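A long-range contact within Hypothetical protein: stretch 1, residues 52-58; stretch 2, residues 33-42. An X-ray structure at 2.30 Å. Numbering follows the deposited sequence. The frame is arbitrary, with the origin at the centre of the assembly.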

# COMPACT_ATOMS: atom_id res chain seq x y z
N LEU A 52 8.87 10.40 1.16
CA LEU A 52 9.60 9.38 1.89
C LEU A 52 8.68 8.23 2.28
O LEU A 52 7.47 8.43 2.42
CB LEU A 52 10.34 9.99 3.10
CG LEU A 52 11.31 11.12 2.77
CD1 LEU A 52 12.01 11.62 4.02
CD2 LEU A 52 12.34 10.73 1.71
N HIS A 53 9.25 7.04 2.43
CA HIS A 53 8.55 5.87 2.95
C HIS A 53 9.40 5.04 3.93
O HIS A 53 10.61 5.20 4.01
CB HIS A 53 8.00 5.01 1.81
CG HIS A 53 9.00 4.07 1.25
ND1 HIS A 53 9.82 4.41 0.20
CD2 HIS A 53 9.35 2.82 1.63
CE1 HIS A 53 10.63 3.39 -0.06
NE2 HIS A 53 10.37 2.42 0.81
N GLU A 54 8.76 4.17 4.71
CA GLU A 54 9.48 3.13 5.44
C GLU A 54 8.53 2.03 5.88
O GLU A 54 7.33 2.25 5.94
CB GLU A 54 10.31 3.68 6.60
CG GLU A 54 9.55 4.05 7.84
CD GLU A 54 10.49 4.28 9.02
OE1 GLU A 54 11.73 4.17 8.81
OE2 GLU A 54 10.00 4.58 10.14
N PHE A 55 9.09 0.84 6.10
CA PHE A 55 8.41 -0.29 6.67
C PHE A 55 8.86 -0.43 8.14
O PHE A 55 10.02 -0.12 8.48
CB PHE A 55 8.74 -1.58 5.94
CG PHE A 55 8.46 -1.56 4.45
CD1 PHE A 55 7.27 -2.07 3.94
CD2 PHE A 55 9.41 -1.03 3.54
CE1 PHE A 55 7.00 -2.05 2.57
CE2 PHE A 55 9.16 -1.01 2.17
CZ PHE A 55 7.92 -1.52 1.68
N GLU A 56 7.93 -0.84 9.00
CA GLU A 56 8.22 -1.32 10.34
C GLU A 56 7.75 -2.77 10.42
O GLU A 56 6.59 -3.06 10.16
CB GLU A 56 7.42 -0.54 11.38
CG GLU A 56 7.96 0.82 11.77
CD GLU A 56 7.12 1.48 12.87
OE1 GLU A 56 6.18 0.82 13.43
OE2 GLU A 56 7.40 2.67 13.17
N MET A 57 8.64 -3.68 10.79
CA MET A 57 8.26 -5.10 10.92
C MET A 57 9.10 -5.76 12.02
O MET A 57 10.29 -5.43 12.18
CB MET A 57 8.44 -5.80 9.56
CG MET A 57 7.99 -7.23 9.48
SD MET A 57 7.63 -7.78 7.80
CE MET A 57 6.53 -9.07 8.27
N VAL A 58 8.48 -6.66 12.79
CA VAL A 58 9.23 -7.59 13.66
C VAL A 58 10.16 -8.52 12.84
O VAL A 58 9.73 -9.15 11.85
CB VAL A 58 8.27 -8.48 14.52
CG1 VAL A 58 9.00 -9.66 15.13
CG2 VAL A 58 7.60 -7.65 15.61
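Stretch 2 33-42: TFLDLHKAIQ

Stretch 2 is a helix from Phe34 onward, laid across the extended strand 53-58 of stretch 1. The two axes approach to 10.0 Å, and their N-to-C directions differ by 115°, so the helix crosses the strand obliquely, neither parallel nor antiparallel to it. No hydrogen bond links the two stretches; the contact is made by side-chain packing, and about 351 Å² of surface is buried, both sides summed.

The strand sets the first rule through its alternation. Leu52, in the loop just before it, directs its CB away from the helix and makes no contact. His53, the first strand residue, points toward it. Its ring lies in an offset stack on that of His38, with centroids 3.6 Å apart and planes only 7° from parallel. His53 ND1 comes 3.2 Å from His38 CE1, each atom over a face of the other ring. The two ND1 atoms, of His53 and His38, are 3.3 Å apart, but the angle is too poor for a hydrogen bond; what this geometry supports is stacking. The backbones stand well apart here, His53 CA lying 8.1 Å from His38 CA, and the rings fill the gap.

Glu54 turns away, and Phe55 turns back as the centre of the contact, covered by the other stretch more than any other residue. Its m rotamer (chi1 -56°) places the ring among four helix residues. Phe34 presents its edge to the face of Phe55, with centroids 5.1 Å apart, planes at 75°, and Phe55 CG 3.6 Å from Phe34 CD1. The tip of the Phe55 ring reaches the helix backbone: Phe55 CZ is 3.5 Å from Phe34 O and 3.6 Å from His38 N, two atoms already paired with each other in a helical hydrogen bond. Further along, Phe55 CE1 lies 3.6 Å from Leu37 CD2 and 3.9 Å from Ile41 CD1. Positions 34, 37, 38 and 41 follow the three-and-four spacing of a helix turn, which brings their side chains against one aromatic ring.

Glu56 again points away. Met57 returns toward the helix with chi1 in the t well (-175°), and its SD reaches the edge of the Phe34 ring, 4.0 Å from Phe34 CZ. Phe34 is thus shared between Phe55 and Met57. Val58 lies beyond reach.

At the helix start, Thr33 is the N-cap: its OG1 accepts a weak bond from Asp36 N, while Thr33 N donates to Asp36 OD2. Capping falls to residues outside the contact, and packing begins with Phe34.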

# COMPACT_ATOMS: atom_id res chain seq x y z
N THR A 33 12.47 -8.03 -2.64
CA THR A 33 13.05 -7.20 -1.60
C THR A 33 11.94 -6.27 -1.11
O THR A 33 10.85 -6.24 -1.70
CB THR A 33 14.26 -6.38 -2.11
OG1 THR A 33 13.82 -5.44 -3.11
CG2 THR A 33 15.32 -7.27 -2.72
N PHE A 34 12.20 -5.54 -0.03
CA PHE A 34 11.28 -4.49 0.38
C PHE A 34 11.17 -3.34 -0.63
O PHE A 34 10.11 -2.76 -0.76
CB PHE A 34 11.57 -4.03 1.82
CG PHE A 34 11.07 -5.00 2.85
CD1 PHE A 34 9.88 -4.78 3.54
CD2 PHE A 34 11.76 -6.19 3.09
CE1 PHE A 34 9.40 -5.71 4.48
CE2 PHE A 34 11.29 -7.12 4.03
CZ PHE A 34 10.11 -6.88 4.73
N LEU A 35 12.23 -3.05 -1.38
CA LEU A 35 12.13 -2.01 -2.41
C LEU A 35 11.07 -2.40 -3.43
O LEU A 35 10.19 -1.60 -3.74
CB LEU A 35 13.48 -1.74 -3.10
CG LEU A 35 13.51 -0.66 -4.19
CD1 LEU A 35 12.99 0.71 -3.67
CD2 LEU A 35 14.91 -0.48 -4.75
N ASP A 36 11.17 -3.62 -3.92
CA ASP A 36 10.21 -4.23 -4.84
C ASP A 36 8.77 -4.13 -4.35
O ASP A 36 7.86 -3.81 -5.15
CB ASP A 36 10.54 -5.71 -5.03
CG ASP A 36 11.79 -5.95 -5.85
OD1 ASP A 36 12.13 -5.12 -6.72
OD2 ASP A 36 12.44 -7.00 -5.63
N LEU A 37 8.58 -4.38 -3.05
CA LEU A 37 7.27 -4.25 -2.40
C LEU A 37 6.79 -2.80 -2.28
O LEU A 37 5.60 -2.51 -2.53
CB LEU A 37 7.30 -4.93 -1.02
CG LEU A 37 6.04 -4.85 -0.14
CD1 LEU A 37 4.88 -5.59 -0.81
CD2 LEU A 37 6.25 -5.34 1.31
N HIS A 38 7.68 -1.89 -1.87
CA HIS A 38 7.38 -0.45 -1.92
C HIS A 38 6.79 -0.09 -3.27
O HIS A 38 5.73 0.54 -3.34
CB HIS A 38 8.64 0.36 -1.65
CG HIS A 38 8.59 1.76 -2.19
ND1 HIS A 38 7.72 2.71 -1.71
CD2 HIS A 38 9.33 2.38 -3.15
CE1 HIS A 38 7.92 3.85 -2.35
NE2 HIS A 38 8.88 3.67 -3.23
N LYS A 39 7.44 -0.51 -4.35
CA LYS A 39 6.96 -0.21 -5.71
C LYS A 39 5.61 -0.83 -6.06
O LYS A 39 4.89 -0.29 -6.89
CB LYS A 39 8.00 -0.58 -6.76
CG LYS A 39 9.24 0.24 -6.67
CD LYS A 39 10.28 -0.28 -7.62
CE LYS A 39 11.54 0.57 -7.54
NZ LYS A 39 12.71 -0.15 -8.18
N ALA A 40 5.27 -1.96 -5.46
CA ALA A 40 4.01 -2.65 -5.76
C ALA A 40 2.86 -1.93 -5.04
O ALA A 40 1.79 -1.67 -5.61
CB ALA A 40 4.10 -4.15 -5.38
N ILE A 41 3.11 -1.59 -3.78
CA ILE A 41 2.28 -0.63 -3.04
C ILE A 41 2.01 0.69 -3.80
O ILE A 41 0.84 1.11 -3.93
CB ILE A 41 2.83 -0.37 -1.57
CG1 ILE A 41 2.93 -1.68 -0.78
CG2 ILE A 41 1.89 0.62 -0.82
CD1 ILE A 41 3.66 -1.51 0.61
N GLN A 42 3.06 1.33 -4.31
CA GLN A 42 2.85 2.58 -5.06
C GLN A 42 1.92 2.36 -6.24
O GLN A 42 1.10 3.24 -6.57
CB GLN A 42 4.19 3.18 -5.57
CG GLN A 42 5.12 3.75 -4.52
CD GLN A 42 4.54 4.93 -3.79
OE1 GLN A 42 4.30 5.96 -4.37
NE2 GLN A 42 4.34 4.79 -2.48